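Local coordinates for C-type diheme-containing protein (Kuenenia stuttgartiensis, PDB 6H5L), which probably carries electrons through its two covalently bound c-type hemes, as part of a multiheme reductase complex related to hydroxylamine oxidoreductase, at residues S154-D159 and I164-F169. Residues are numbered along the deposited sequence; the frame is centred on the assembly and turned at random.
Sequences SEQEDD and IKPFDF. With HEC (heme c), chain K.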
ATOM      1  N   SER B 154     -20.861 -12.186  31.271  1.00 33.83           N
ATOM      2  CA  SER B 154     -21.526 -11.034  31.871  1.00 36.99           C
ATOM      3  C   SER B 154     -22.342 -11.393  33.108  1.00 35.25           C
ATOM      4  O   SER B 154     -22.631 -10.506  33.920  1.00 32.25           O
ATOM      5  CB  SER B 154     -22.428 -10.353  30.840  1.00 36.18           C
ATOM      6  OG  SER B 154     -21.666  -9.786  29.787  1.00 42.69           O
ATOM      7  N   GLU B 155     -22.711 -12.659  33.277  1.00 29.37           N
ATOM      8  CA  GLU B 155     -23.628 -13.060  34.334  1.00 28.41           C
ATOM      9  C   GLU B 155     -22.929 -13.543  35.599  1.00 27.49           C
ATOM     10  O   GLU B 155     -23.612 -13.874  36.574  1.00 37.01           O
ATOM     11  CB  GLU B 155     -24.562 -14.161  33.824  1.00 35.75           C
ATOM     12  CG  GLU B 155     -23.872 -15.496  33.626  1.00 31.65           C
ATOM     13  CD  GLU B 155     -24.706 -16.470  32.823  1.00 42.91           C
ATOM     14  OE1 GLU B 155     -25.658 -16.022  32.149  1.00 34.22           O
ATOM     15  OE2 GLU B 155     -24.410 -17.682  32.867  1.00 58.44           O
ATOM     16  N   GLN B 156     -21.601 -13.596  35.615  1.00 28.83           N
ATOM     17  CA  GLN B 156     -20.896 -14.098  36.786  1.00 29.59           C
ATOM     18  C   GLN B 156     -21.000 -13.109  37.942  1.00 33.41           C
ATOM     19  O   GLN B 156     -21.094 -11.895  37.745  1.00 36.86           O
ATOM     20  CB  GLN B 156     -19.430 -14.366  36.451  1.00 32.68           C
ATOM     21  CG  GLN B 156     -19.230 -15.331  35.298  1.00 29.59           C
ATOM     22  CD  GLN B 156     -19.899 -16.670  35.539  1.00 31.04           C
ATOM     23  OE1 GLN B 156     -19.817 -17.230  36.632  1.00 37.89           O
ATOM     24  NE2 GLN B 156     -20.572 -17.188  34.517  1.00 25.15           N
ATOM     25  N   GLU B 157     -20.984 -13.641  39.164  1.00 40.61           N
ATOM     26  CA  GLU B 157     -21.174 -12.827  40.355  1.00 32.18           C
ATOM     27  C   GLU B 157     -20.287 -13.319  41.488  1.00 27.33           C
ATOM     28  O   GLU B 157     -19.948 -14.503  41.568  1.00 29.68           O
ATOM     29  CB  GLU B 157     -22.637 -12.829  40.815  1.00 34.43           C
ATOM     30  CG  GLU B 157     -23.545 -11.950  39.983  1.00 46.73           C
ATOM     31  CD  GLU B 157     -24.821 -11.588  40.710  1.00 52.55           C
ATOM     32  OE1 GLU B 157     -25.066 -12.151  41.799  1.00 61.95           O
ATOM     33  OE2 GLU B 157     -25.575 -10.735  40.200  1.00 56.79           O
ATOM     34  N   ASP B 158     -19.917 -12.387  42.366  1.00 40.24           N
ATOM     35  CA  ASP B 158     -19.173 -12.705  43.575  1.00 36.84           C
ATOM     36  C   ASP B 158     -20.016 -13.556  44.523  1.00 41.79           C
ATOM     37  O   ASP B 158     -21.218 -13.758  44.331  1.00 46.44           O
ATOM     38  CB  ASP B 158     -18.756 -11.426  44.305  1.00 32.21           C
ATOM     39  CG  ASP B 158     -17.540 -10.768  43.696  1.00 41.27           C
ATOM     40  OD1 ASP B 158     -16.712 -11.477  43.087  1.00 50.95           O
ATOM     41  OD2 ASP B 158     -17.410  -9.534  43.838  1.00 43.93           O
ATOM     42  N   ASP B 159     -19.361 -14.054  45.569  1.00 40.06           N
ATOM     43  CA  ASP B 159     -20.090 -14.525  46.737  1.00 44.99           C
ATOM     44  C   ASP B 159     -20.566 -13.372  47.611  1.00 36.30           C
ATOM     45  O   ASP B 159     -21.341 -13.599  48.544  1.00 32.82           O
ATOM     46  CB  ASP B 159     -19.222 -15.483  47.558  1.00 42.20           C
ATOM     47  CG  ASP B 159     -19.021 -16.820  46.871  1.00 36.45           C
ATOM     48  OD1 ASP B 159     -19.819 -17.152  45.970  1.00 42.20           O
ATOM     49  OD2 ASP B 159     -18.072 -17.545  47.239  1.00 39.08           O
ATOM     50  N   ILE B 164     -18.799 -10.102  38.809  1.00 28.99           N
ATOM     51  CA  ILE B 164     -17.377 -10.333  38.554  1.00 31.68           C
ATOM     52  C   ILE B 164     -17.280 -10.907  37.141  1.00 34.78           C
ATOM     53  O   ILE B 164     -17.276 -12.124  36.934  1.00 34.38           O
ATOM     54  CB  ILE B 164     -16.723 -11.248  39.600  1.00 23.86           C
ATOM     55  CG1 ILE B 164     -15.247 -11.503  39.278  1.00 24.78           C
ATOM     56  CG2 ILE B 164     -17.504 -12.549  39.797  1.00 21.62           C
ATOM     57  CD1 ILE B 164     -14.448 -12.005  40.466  1.00 18.65           C
ATOM     58  N   LYS B 165     -17.189 -10.025  36.158  1.00 35.31           N
ATOM     59  CA  LYS B 165     -16.998 -10.435  34.774  1.00 29.32           C
ATOM     60  C   LYS B 165     -15.511 -10.646  34.535  1.00 27.23           C
ATOM     61  O   LYS B 165     -14.726  -9.713  34.753  1.00 33.03           O
ATOM     62  CB  LYS B 165     -17.544  -9.380  33.830  1.00 37.67           C
ATOM     63  CG  LYS B 165     -17.444  -9.722  32.361  1.00 32.13           C
ATOM     64  CD  LYS B 165     -18.188  -8.695  31.518  1.00 31.13           C
ATOM     65  CE  LYS B 165     -17.990  -8.931  30.024  1.00 27.23           C
ATOM     66  NZ  LYS B 165     -16.587  -8.701  29.562  1.00 25.97           N
ATOM     67  N   PRO B 166     -15.077 -11.838  34.124  1.00 36.34           N
ATOM     68  CA  PRO B 166     -13.633 -12.113  34.035  1.00 27.87           C
ATOM     69  C   PRO B 166     -12.931 -11.122  33.120  1.00 26.39           C
ATOM     70  O   PRO B 166     -13.256 -11.000  31.936  1.00 35.27           O
ATOM     71  CB  PRO B 166     -13.579 -13.541  33.482  1.00 22.30           C
ATOM     72  CG  PRO B 166     -14.907 -13.747  32.830  1.00 33.62           C
ATOM     73  CD  PRO B 166     -15.889 -12.967  33.639  1.00 32.71           C
ATOM     74  N   PHE B 167     -11.969 -10.401  33.688  1.00 26.54           N
ATOM     75  CA  PHE B 167     -11.235  -9.400  32.933  1.00 27.01           C
ATOM     76  C   PHE B 167     -10.456 -10.050  31.794  1.00 37.60           C
ATOM     77  O   PHE B 167     -10.106 -11.234  31.833  1.00 33.90           O
ATOM     78  CB  PHE B 167     -10.282  -8.628  33.848  1.00 23.68           C
ATOM     79  CG  PHE B 167      -9.177  -9.471  34.427  1.00 31.29           C
ATOM     80  CD1 PHE B 167      -9.358 -10.150  35.620  1.00 30.11           C
ATOM     81  CD2 PHE B 167      -7.957  -9.580  33.778  1.00 32.25           C
ATOM     82  CE1 PHE B 167      -8.344 -10.926  36.153  1.00 34.63           C
ATOM     83  CE2 PHE B 167      -6.940 -10.356  34.305  1.00 28.54           C
ATOM     84  CZ  PHE B 167      -7.134 -11.028  35.494  1.00 31.12           C
ATOM     85  N   ASP B 168     -10.190  -9.254  30.764  1.00 40.05           N
ATOM     86  CA  ASP B 168      -9.350  -9.685  29.654  1.00 36.98           C
ATOM     87  C   ASP B 168      -7.926  -9.886  30.161  1.00 36.30           C
ATOM     88  O   ASP B 168      -7.250  -8.918  30.523  1.00 34.81           O
ATOM     89  CB  ASP B 168      -9.396  -8.644  28.539  1.00 23.87           C
ATOM     90  CG  ASP B 168      -8.529  -9.015  27.355  1.00 36.10           C
ATOM     91  OD1 ASP B 168      -8.164 -10.202  27.229  1.00 36.41           O
ATOM     92  OD2 ASP B 168      -8.208  -8.116  26.550  1.00 40.61           O
ATOM     93  N   PHE B 169      -7.464 -11.136  30.193  1.00 29.79           N
ATOM     94  CA  PHE B 169      -6.119 -11.429  30.671  1.00 30.72           C
ATOM     95  C   PHE B 169      -5.101 -11.566  29.546  1.00 29.70           C
ATOM     96  O   PHE B 169      -3.941 -11.893  29.820  1.00 32.94           O
ATOM     97  CB  PHE B 169      -6.112 -12.693  31.551  1.00 26.74           C
ATOM     98  CG  PHE B 169      -6.526 -13.963  30.843  1.00 31.38           C
ATOM     99  CD1 PHE B 169      -5.674 -14.594  29.946  1.00 33.06           C
ATOM    100  CD2 PHE B 169      -7.747 -14.555  31.121  1.00 33.38           C
ATOM    101  CE1 PHE B 169      -6.048 -15.764  29.311  1.00 31.96           C
ATOM    102  CE2 PHE B 169      -8.126 -15.729  30.494  1.00 35.86           C
ATOM    103  CZ  PHE B 169      -7.275 -16.335  29.589  1.00 32.43           C
TER
HETATM  104 FE   HEC K 301     -11.333 -18.464  35.201  1.00 27.58          FE
HETATM  105  CHA HEC K 301      -9.969 -15.871  36.990  1.00 26.54           C
HETATM  106  CHB HEC K 301      -8.227 -19.195  33.923  1.00 35.29           C
HETATM  107  CHC HEC K 301     -12.605 -21.274  33.692  1.00 37.41           C
HETATM  108  CHD HEC K 301     -14.503 -17.346  35.830  1.00 31.42           C
HETATM  109  NA  HEC K 301      -9.429 -17.710  35.463  1.00 29.06           N
HETATM  110  C1A HEC K 301      -9.115 -16.558  36.156  1.00 25.67           C
HETATM  111  C2A HEC K 301      -7.738 -16.212  35.853  1.00 27.25           C
HETATM  112  C3A HEC K 301      -7.260 -17.129  35.003  1.00 30.23           C
HETATM  113  C4A HEC K 301      -8.313 -18.090  34.741  1.00 32.28           C
HETATM  114  CMA HEC K 301      -5.837 -17.171  34.400  1.00 34.70           C
HETATM  115  CAA HEC K 301      -6.973 -14.989  36.412  1.00 20.58           C
HETATM  116  CBA HEC K 301      -6.007 -15.426  37.512  1.00 15.93           C
HETATM  117  CGA HEC K 301      -5.303 -14.216  38.072  1.00 23.21           C
HETATM  118  O1A HEC K 301      -5.675 -13.076  37.692  1.00 31.14           O
HETATM  119  O2A HEC K 301      -4.373 -14.389  38.900  1.00 27.35           O
HETATM  120  NB  HEC K 301     -10.576 -19.923  33.956  1.00 35.74           N
HETATM  121  C1B HEC K 301      -9.232 -20.115  33.701  1.00 33.88           C
HETATM  122  C2B HEC K 301      -9.058 -21.452  33.174  1.00 39.92           C
HETATM  123  C3B HEC K 301     -10.267 -22.032  33.105  1.00 34.82           C
HETATM  124  C4B HEC K 301     -11.244 -21.079  33.598  1.00 38.37           C
HETATM  125  CMB HEC K 301      -7.696 -22.046  32.750  1.00 35.80           C
HETATM  126  CAB HEC K 301     -10.611 -23.452  32.596  1.00 25.70           C
HETATM  127  CBB HEC K 301      -9.932 -24.562  33.428  1.00 30.26           C
HETATM  128  NC  HEC K 301     -13.207 -19.158  34.791  1.00 36.54           N
HETATM  129  C1C HEC K 301     -13.512 -20.384  34.228  1.00 39.48           C
HETATM  130  C2C HEC K 301     -14.929 -20.627  34.423  1.00 32.34           C
HETATM  131  C3C HEC K 301     -15.470 -19.492  34.890  1.00 32.40           C
HETATM  132  C4C HEC K 301     -14.386 -18.577  35.215  1.00 33.93           C
HETATM  133  CMC HEC K 301     -15.699 -21.807  33.782  1.00 34.19           C
HETATM  134  CAC HEC K 301     -16.970 -19.241  35.179  1.00 38.47           C
HETATM  135  CBC HEC K 301     -17.458 -20.139  36.337  1.00 43.04           C
HETATM  136  ND  HEC K 301     -12.116 -16.838  36.240  1.00 34.35           N
HETATM  137  C1D HEC K 301     -13.481 -16.609  36.400  1.00 28.02           C
HETATM  138  C2D HEC K 301     -13.652 -15.462  37.265  1.00 23.48           C
HETATM  139  C3D HEC K 301     -12.234 -14.999  37.629  1.00 27.83           C
HETATM  140  C4D HEC K 301     -11.347 -15.914  36.946  1.00 26.11           C
HETATM  141  CMD HEC K 301     -14.985 -14.837  37.727  1.00 26.96           C
HETATM  142  CAD HEC K 301     -11.832 -13.811  38.532  1.00 19.00           C
HETATM  143  CBD HEC K 301     -11.864 -12.518  37.724  1.00 28.63           C
HETATM  144  CGD HEC K 301     -11.615 -11.337  38.627  1.00 31.20           C
HETATM  145  O1D HEC K 301     -11.223 -11.547  39.804  1.00 15.12           O
HETATM  146  O2D HEC K 301     -11.813 -10.181  38.168  1.00 36.78           O
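The backbone N of Ile-164 donates a hydrogen bond to the carbonyl O of Gln-156 (3.1 Å, N-H...O angle 156°), closing the chain on itself across seven intervening residues. Ile-164 is buried. With CG1 anti to its own N (chi1 178°), CD1 extends to the heme propionate, 3.3 Å from O1D, while the CG2 branch turns back against the peptide between Glu-157 and Asp-158. The Asp-158 side chain crosses that of Ile-164 at about a right angle, its OD1 3.5 Å from CB of Ile-164. Gln-156 bends at chi2 (-57°), bringing its OE1 beside the thioether carbon CAC of the heme (3.8 Å) while NE2 bonds to Ser-152 O. Substituting an alanine for Ile-164 would probably open a gap between the propionate and the Glu-157 backbone. The aliphatic end of Lys-165 passes Ser-154 OG, and its NZ hydrogen-bonds to Gly-148 O and forms a salt bridge with Glu-268 of the neighbouring hydroxylamine oxidoreductase-like chain. Gln-156, Ile-164 and Phe-167 line this heme's pocket in the cytochrome c domain. Both segments belong to the loop joining helix 139-142 of the CXXCH motif, with thioether-linked Cys-141 and the axial iron ligand His-142 touching Pro-166, to helix 180-189.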